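Local coordinates for protein putative mandelate racemase/muconate lactonizing enzyme (Bordetella bronchiseptica, PDB 3DDM) that belongs to the mandelate racemase/muconate lactonizing enzyme family of the enolase superfamily, pairing an alpha+beta N-terminal domain with a TIM-barrel domain, at residues H68-L81 and E109-D121. The protein carries 1 engineered substitution. Residues are numbered along the deposited sequence; the frame is centred on the assembly and turned at random.
Sequences HRARLVETVLAPLL and EPGPLAQAIAGLD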
ATOM      1  N   HIS A  68      -2.956  -2.884  11.615  1.00 37.97           N
ATOM      2  CA  HIS A  68      -2.562  -3.647  10.444  1.00 36.58           C
ATOM      3  C   HIS A  68      -1.044  -3.832  10.397  1.00 37.55           C
ATOM      4  O   HIS A  68      -0.539  -4.913  10.083  1.00 36.53           O
ATOM      5  CB  HIS A  68      -3.032  -2.931   9.174  1.00 35.92           C
ATOM      6  CG  HIS A  68      -2.692  -3.660   7.914  1.00 35.71           C
ATOM      7  ND1 HIS A  68      -3.130  -4.944   7.656  1.00 36.46           N
ATOM      8  CD2 HIS A  68      -1.927  -3.303   6.855  1.00 34.88           C
ATOM      9  CE1 HIS A  68      -2.648  -5.345   6.494  1.00 34.54           C
ATOM     10  NE2 HIS A  68      -1.915  -4.369   5.988  1.00 35.04           N
ATOM     11  N   ARG A  69      -0.319  -2.764  10.713  1.00 37.62           N
ATOM     12  CA  ARG A  69       1.130  -2.799  10.681  1.00 37.49           C
ATOM     13  C   ARG A  69       1.705  -3.726  11.735  1.00 37.82           C
ATOM     14  O   ARG A  69       2.671  -4.441  11.476  1.00 37.38           O
ATOM     15  CB  ARG A  69       1.666  -1.381  10.822  1.00 36.90           C
ATOM     16  CG  ARG A  69       1.399  -0.560   9.570  1.00 36.04           C
ATOM     17  CD  ARG A  69       1.568   0.934   9.793  1.00 36.85           C
ATOM     18  NE  ARG A  69       1.635   1.635   8.517  1.00 36.66           N
ATOM     19  CZ  ARG A  69       0.654   1.662   7.625  1.00 37.37           C
ATOM     20  NH1 ARG A  69      -0.491   1.032   7.862  1.00 37.61           N
ATOM     21  NH2 ARG A  69       0.826   2.305   6.479  1.00 38.48           N
ATOM     22  N   ALA A  70       1.104  -3.726  12.919  1.00 39.07           N
ATOM     23  CA  ALA A  70       1.560  -4.608  13.983  1.00 39.06           C
ATOM     24  C   ALA A  70       1.265  -6.042  13.552  1.00 40.04           C
ATOM     25  O   ALA A  70       2.075  -6.934  13.779  1.00 42.45           O
ATOM     26  CB  ALA A  70       0.848  -4.280  15.280  1.00 38.97           C
ATOM     27  N   ARG A  71       0.117  -6.265  12.914  1.00 40.61           N
ATOM     28  CA  ARG A  71      -0.228  -7.604  12.443  1.00 42.65           C
ATOM     29  C   ARG A  71       0.794  -8.067  11.415  1.00 43.67           C
ATOM     30  O   ARG A  71       1.250  -9.211  11.457  1.00 44.22           O
ATOM     31  CB  ARG A  71      -1.624  -7.640  11.813  1.00 45.22           C
ATOM     32  CG  ARG A  71      -2.777  -7.600  12.804  1.00 50.03           C
ATOM     33  CD  ARG A  71      -2.699  -8.761  13.807  1.00 58.00           C
ATOM     34  NE  ARG A  71      -3.185 -10.050  13.288  1.00 62.16           N
ATOM     35  CZ  ARG A  71      -2.973 -11.230  13.880  1.00 62.79           C
ATOM     36  NH1 ARG A  71      -2.276 -11.301  15.015  1.00 61.98           N
ATOM     37  NH2 ARG A  71      -3.468 -12.341  13.345  1.00 62.13           N
ATOM     38  N   LEU A  72       1.153  -7.183  10.487  1.00 44.15           N
ATOM     39  CA  LEU A  72       2.136  -7.529   9.464  1.00 44.68           C
ATOM     40  C   LEU A  72       3.431  -8.015  10.094  1.00 45.31           C
ATOM     41  O   LEU A  72       4.018  -9.006   9.641  1.00 44.22           O
ATOM     42  CB  LEU A  72       2.441  -6.327   8.563  1.00 44.35           C
ATOM     43  CG  LEU A  72       1.423  -6.025   7.458  1.00 44.86           C
ATOM     44  CD1 LEU A  72       1.908  -4.845   6.637  1.00 43.62           C
ATOM     45  CD2 LEU A  72       1.237  -7.248   6.577  1.00 42.78           C
ATOM     46  N   VAL A  73       3.872  -7.312  11.137  1.00 45.13           N
ATOM     47  CA  VAL A  73       5.106  -7.665  11.829  1.00 45.27           C
ATOM     48  C   VAL A  73       5.033  -9.051  12.464  1.00 45.66           C
ATOM     49  O   VAL A  73       5.966  -9.847  12.337  1.00 44.84           O
ATOM     50  CB  VAL A  73       5.451  -6.622  12.919  1.00 44.59           C
ATOM     51  CG1 VAL A  73       6.584  -7.133  13.813  1.00 42.07           C
ATOM     52  CG2 VAL A  73       5.857  -5.324  12.264  1.00 43.61           C
ATOM     53  N   GLU A  74       3.922  -9.346  13.130  1.00 45.72           N
ATOM     54  CA  GLU A  74       3.766 -10.638  13.787  1.00 47.59           C
ATOM     55  C   GLU A  74       3.356 -11.800  12.870  1.00 48.06           C
ATOM     56  O   GLU A  74       3.799 -12.925  13.072  1.00 49.15           O
ATOM     57  CB  GLU A  74       2.779 -10.515  14.960  1.00 47.77           C
ATOM     58  CG  GLU A  74       3.237  -9.532  16.044  1.00 52.06           C
ATOM     59  CD  GLU A  74       2.307  -9.470  17.264  1.00 54.81           C
ATOM     60  OE1 GLU A  74       1.073  -9.345  17.079  1.00 57.34           O
ATOM     61  OE2 GLU A  74       2.814  -9.531  18.411  1.00 52.43           O
ATOM     62  N   THR A  75       2.537 -11.545  11.854  1.00 48.29           N
ATOM     63  CA  THR A  75       2.101 -12.629  10.970  1.00 48.36           C
ATOM     64  C   THR A  75       2.910 -12.842   9.690  1.00 47.29           C
ATOM     65  O   THR A  75       2.863 -13.922   9.111  1.00 47.45           O
ATOM     66  CB  THR A  75       0.617 -12.465  10.550  1.00 49.43           C
ATOM     67  OG1 THR A  75       0.489 -11.350   9.662  1.00 51.99           O
ATOM     68  CG2 THR A  75      -0.265 -12.226  11.766  1.00 50.80           C
ATOM     69  N   VAL A  76       3.655 -11.838   9.245  1.00 46.23           N
ATOM     70  CA  VAL A  76       4.419 -11.982   8.010  1.00 44.34           C
ATOM     71  C   VAL A  76       5.933 -11.864   8.145  1.00 46.42           C
ATOM     72  O   VAL A  76       6.675 -12.708   7.640  1.00 47.23           O
ATOM     73  CB  VAL A  76       3.932 -10.963   6.964  1.00 42.97           C
ATOM     74  CG1 VAL A  76       4.908 -10.876   5.798  1.00 38.73           C
ATOM     75  CG2 VAL A  76       2.551 -11.362   6.486  1.00 39.80           C
ATOM     76  N   LEU A  77       6.398 -10.820   8.817  1.00 46.59           N
ATOM     77  CA  LEU A  77       7.829 -10.614   8.975  1.00 46.29           C
ATOM     78  C   LEU A  77       8.454 -11.455  10.083  1.00 46.29           C
ATOM     79  O   LEU A  77       9.587 -11.898   9.948  1.00 47.25           O
ATOM     80  CB  LEU A  77       8.108  -9.139   9.245  1.00 46.78           C
ATOM     81  CG  LEU A  77       7.543  -8.154   8.226  1.00 47.50           C
ATOM     82  CD1 LEU A  77       7.597  -6.765   8.818  1.00 49.25           C
ATOM     83  CD2 LEU A  77       8.319  -8.228   6.926  1.00 46.53           C
ATOM     84  N   ALA A  78       7.725 -11.669  11.177  1.00 46.75           N
ATOM     85  CA  ALA A  78       8.254 -12.447  12.302  1.00 45.90           C
ATOM     86  C   ALA A  78       8.731 -13.836  11.875  1.00 46.12           C
ATOM     87  O   ALA A  78       9.869 -14.217  12.158  1.00 44.24           O
ATOM     88  CB  ALA A  78       7.208 -12.555  13.412  1.00 43.02           C
ATOM     89  N   PRO A  79       7.867 -14.611  11.186  1.00 47.36           N
ATOM     90  CA  PRO A  79       8.212 -15.961  10.721  1.00 47.66           C
ATOM     91  C   PRO A  79       9.464 -15.970   9.849  1.00 48.61           C
ATOM     92  O   PRO A  79      10.333 -16.831  10.006  1.00 50.00           O
ATOM     93  CB  PRO A  79       6.978 -16.388   9.946  1.00 47.32           C
ATOM     94  CG  PRO A  79       5.867 -15.670  10.666  1.00 48.89           C
ATOM     95  CD  PRO A  79       6.458 -14.299  10.877  1.00 47.82           C
ATOM     96  N   LEU A  80       9.559 -15.024   8.922  1.00 47.69           N
ATOM     97  CA  LEU A  80      10.739 -14.958   8.070  1.00 48.72           C
ATOM     98  C   LEU A  80      11.962 -14.765   8.964  1.00 49.93           C
ATOM     99  O   LEU A  80      12.953 -15.495   8.881  1.00 51.58           O
ATOM    100  CB  LEU A  80      10.634 -13.780   7.099  1.00 47.54           C
ATOM    101  CG  LEU A  80       9.631 -13.882   5.955  1.00 45.84           C
ATOM    102  CD1 LEU A  80       9.648 -12.595   5.163  1.00 43.31           C
ATOM    103  CD2 LEU A  80       9.989 -15.056   5.061  1.00 44.65           C
ATOM    104  N   LEU A  81      11.863 -13.775   9.835  1.00 50.63           N
ATOM    105  CA  LEU A  81      12.927 -13.415  10.758  1.00 51.02           C
ATOM    106  C   LEU A  81      13.388 -14.534  11.708  1.00 50.37           C
ATOM    107  O   LEU A  81      14.589 -14.724  11.910  1.00 50.04           O
ATOM    108  CB  LEU A  81      12.465 -12.200  11.563  1.00 51.16           C
ATOM    109  CG  LEU A  81      13.439 -11.070  11.870  1.00 51.73           C
ATOM    110  CD1 LEU A  81      14.151 -10.606  10.596  1.00 50.05           C
ATOM    111  CD2 LEU A  81      12.646  -9.928  12.519  1.00 51.85           C
ATOM    112  N   GLU A 109       0.768  -3.020  -1.015  1.00 38.77           N
ATOM    113  CA  GLU A 109       1.146  -2.521   0.305  1.00 38.18           C
ATOM    114  C   GLU A 109       2.662  -2.322   0.423  1.00 36.46           C
ATOM    115  O   GLU A 109       3.292  -2.815   1.349  1.00 36.52           O
ATOM    116  CB  GLU A 109       0.653  -3.474   1.398  1.00 37.36           C
ATOM    117  CG  GLU A 109      -0.865  -3.501   1.533  1.00 43.17           C
ATOM    118  CD  GLU A 109      -1.360  -4.304   2.738  1.00 44.92           C
ATOM    119  OE1 GLU A 109      -0.628  -4.369   3.747  1.00 45.66           O
ATOM    120  OE2 GLU A 109      -2.490  -4.848   2.682  1.00 44.70           O
ATOM    121  N   PRO A 110       3.268  -1.587  -0.523  1.00 35.63           N
ATOM    122  CA  PRO A 110       4.715  -1.391  -0.414  1.00 36.21           C
ATOM    123  C   PRO A 110       5.040  -0.566   0.826  1.00 37.61           C
ATOM    124  O   PRO A 110       6.131  -0.681   1.395  1.00 39.50           O
ATOM    125  CB  PRO A 110       5.055  -0.653  -1.701  1.00 33.56           C
ATOM    126  CG  PRO A 110       3.827   0.179  -1.935  1.00 33.17           C
ATOM    127  CD  PRO A 110       2.713  -0.803  -1.644  1.00 33.95           C
ATOM    128  N   GLY A 111       4.075   0.259   1.234  1.00 36.94           N
ATOM    129  CA  GLY A 111       4.232   1.117   2.399  1.00 36.53           C
ATOM    130  C   GLY A 111       4.163   0.383   3.730  1.00 36.83           C
ATOM    131  O   GLY A 111       5.139   0.373   4.478  1.00 36.31           O
ATOM    132  N   PRO A 112       3.018  -0.228   4.066  1.00 36.61           N
ATOM    133  CA  PRO A 112       2.892  -0.953   5.333  1.00 37.12           C
ATOM    134  C   PRO A 112       4.061  -1.914   5.551  1.00 38.46           C
ATOM    135  O   PRO A 112       4.655  -1.957   6.634  1.00 39.42           O
ATOM    136  CB  PRO A 112       1.568  -1.687   5.171  1.00 36.68           C
ATOM    137  CG  PRO A 112       0.770  -0.717   4.374  1.00 36.56           C
ATOM    138  CD  PRO A 112       1.748  -0.262   3.317  1.00 35.43           C
ATOM    139  N   LEU A 113       4.393  -2.681   4.517  1.00 38.61           N
ATOM    140  CA  LEU A 113       5.497  -3.630   4.601  1.00 37.34           C
ATOM    141  C   LEU A 113       6.846  -2.944   4.817  1.00 36.66           C
ATOM    142  O   LEU A 113       7.632  -3.381   5.652  1.00 38.68           O
ATOM    143  CB  LEU A 113       5.551  -4.480   3.334  1.00 37.50           C
ATOM    144  CG  LEU A 113       4.493  -5.570   3.192  1.00 37.22           C
ATOM    145  CD1 LEU A 113       4.410  -5.991   1.731  1.00 37.03           C
ATOM    146  CD2 LEU A 113       4.834  -6.747   4.100  1.00 35.26           C
ATOM    147  N   ALA A 114       7.128  -1.883   4.068  1.00 34.62           N
ATOM    148  CA  ALA A 114       8.402  -1.186   4.241  1.00 33.57           C
ATOM    149  C   ALA A 114       8.523  -0.661   5.668  1.00 34.55           C
ATOM    150  O   ALA A 114       9.578  -0.777   6.310  1.00 34.46           O
ATOM    151  CB  ALA A 114       8.512  -0.042   3.271  1.00 27.73           C
ATOM    152  N   GLN A 115       7.425  -0.088   6.151  1.00 34.51           N
ATOM    153  CA  GLN A 115       7.351   0.481   7.481  1.00 34.50           C
ATOM    154  C   GLN A 115       7.587  -0.582   8.555  1.00 36.38           C
ATOM    155  O   GLN A 115       8.396  -0.393   9.483  1.00 36.95           O
ATOM    156  CB  GLN A 115       5.992   1.162   7.657  1.00 35.21           C
ATOM    157  CG  GLN A 115       5.912   2.533   6.979  1.00 34.96           C
ATOM    158  CD  GLN A 115       4.617   2.766   6.201  1.00 34.93           C
ATOM    159  OE1 GLN A 115       3.519   2.492   6.685  1.00 36.42           O
ATOM    160  NE2 GLN A 115       4.749   3.292   4.995  1.00 32.22           N
ATOM    161  N   ALA A 116       6.894  -1.706   8.434  1.00 36.04           N
ATOM    162  CA  ALA A 116       7.083  -2.775   9.401  1.00 36.20           C
ATOM    163  C   ALA A 116       8.540  -3.234   9.331  1.00 36.14           C
ATOM    164  O   ALA A 116       9.169  -3.472  10.360  1.00 38.37           O
ATOM    165  CB  ALA A 116       6.144  -3.933   9.099  1.00 35.65           C
ATOM    166  N   ILE A 117       9.078  -3.342   8.119  1.00 34.72           N
ATOM    167  CA  ILE A 117      10.456  -3.779   7.949  1.00 35.05           C
ATOM    168  C   ILE A 117      11.409  -2.768   8.582  1.00 36.44           C
ATOM    169  O   ILE A 117      12.327  -3.146   9.298  1.00 36.89           O
ATOM    170  CB  ILE A 117      10.796  -4.000   6.443  1.00 34.18           C
ATOM    171  CG1 ILE A 117      10.078  -5.261   5.934  1.00 35.30           C
ATOM    172  CG2 ILE A 117      12.290  -4.162   6.245  1.00 31.17           C
ATOM    173  CD1 ILE A 117      10.403  -5.655   4.479  1.00 31.45           C
ATOM    174  N   ALA A 118      11.187  -1.483   8.339  1.00 38.83           N
ATOM    175  CA  ALA A 118      12.048  -0.449   8.919  1.00 40.51           C
ATOM    176  C   ALA A 118      12.046  -0.526  10.456  1.00 41.57           C
ATOM    177  O   ALA A 118      13.097  -0.429  11.091  1.00 42.10           O
ATOM    178  CB  ALA A 118      11.591   0.941   8.456  1.00 41.31           C
ATOM    179  N   GLY A 119      10.868  -0.697  11.049  1.00 41.62           N
ATOM    180  CA  GLY A 119      10.788  -0.805  12.491  1.00 42.13           C
ATOM    181  C   GLY A 119      11.604  -1.977  13.027  1.00 43.57           C
ATOM    182  O   GLY A 119      12.275  -1.853  14.061  1.00 43.69           O
ATOM    183  N   LEU A 120      11.552  -3.118  12.339  1.00 42.69           N
ATOM    184  CA  LEU A 120      12.304  -4.297  12.763  1.00 40.73           C
ATOM    185  C   LEU A 120      13.808  -4.120  12.584  1.00 42.00           C
ATOM    186  O   LEU A 120      14.597  -4.727  13.320  1.00 43.20           O
ATOM    187  CB  LEU A 120      11.833  -5.540  12.007  1.00 38.88           C
ATOM    188  CG  LEU A 120      10.523  -6.126  12.539  1.00 38.71           C
ATOM    189  CD1 LEU A 120      10.066  -7.297  11.681  1.00 37.56           C
ATOM    190  CD2 LEU A 120      10.734  -6.568  13.974  1.00 37.13           C
ATOM    191  N   ASP A 121      14.223  -3.295  11.620  1.00 40.84           N
ATOM    192  CA  ASP A 121      15.653  -3.074  11.426  1.00 42.49           C
ATOM    193  C   ASP A 121      16.181  -2.216  12.576  1.00 42.87           C
ATOM    194  O   ASP A 121      17.280  -2.446  13.096  1.00 42.82           O
ATOM    195  CB  ASP A 121      15.940  -2.377  10.093  1.00 43.65           C
ATOM    196  CG  ASP A 121      17.432  -2.355   9.764  1.00 47.61           C
ATOM    197  OD1 ASP A 121      18.080  -1.293   9.954  1.00 45.64           O
ATOM    198  OD2 ASP A 121      17.953  -3.419   9.333  1.00 46.86           O
TER
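Val73, Leu77 and Leu81 close on Ala116, Ile117 and Leu120 where two helices of the enolase-type N-terminal domain cross. The axes of 68-81 and 110-121 pass 9.2 Å apart with a crossing angle of -70°. Val73 and Ala116 bring their CA atoms to 5.8 Å, consistent with the small Ala116 side chain, and Val73 CG2 rests on Ala116 CB. Leu120 CD1 lies 3.6 Å from Leu77 CB and also meets Leu81 CD2. The side chains of Leu77 and Ile117 cross at about a right angle, CD2 on CG1. Val15 and Val43 of the antiparallel sheet extend this apolar core. Packing is looser toward partly exposed Val76, whose CG1 only grazes Leu113 CD2 at 4.5 Å.

The part nearest the start of both segments is polar, yet it is buried against the second subunit. Arg69 runs extended from CG to NE and lays one guanidinium face on Pro112. Its NE and NH2 share Gln115 OE1 side-on through two bent hydrogen bonds, the flat groups nearly coplanar. The same NH2 forms a salt bridge with Glu109 of the second subunit. His68 stacks on His68 of that subunit. With CG anti to the backbone N (chi1 -179°), His68 points its ring at N-cap Glu109. His68 NE2 donates to the syn side of Glu109 OE1 at 2.6 Å, nearly straight (177°) and in the imidazole plane, but tilted from the strongly turned carboxylate plane.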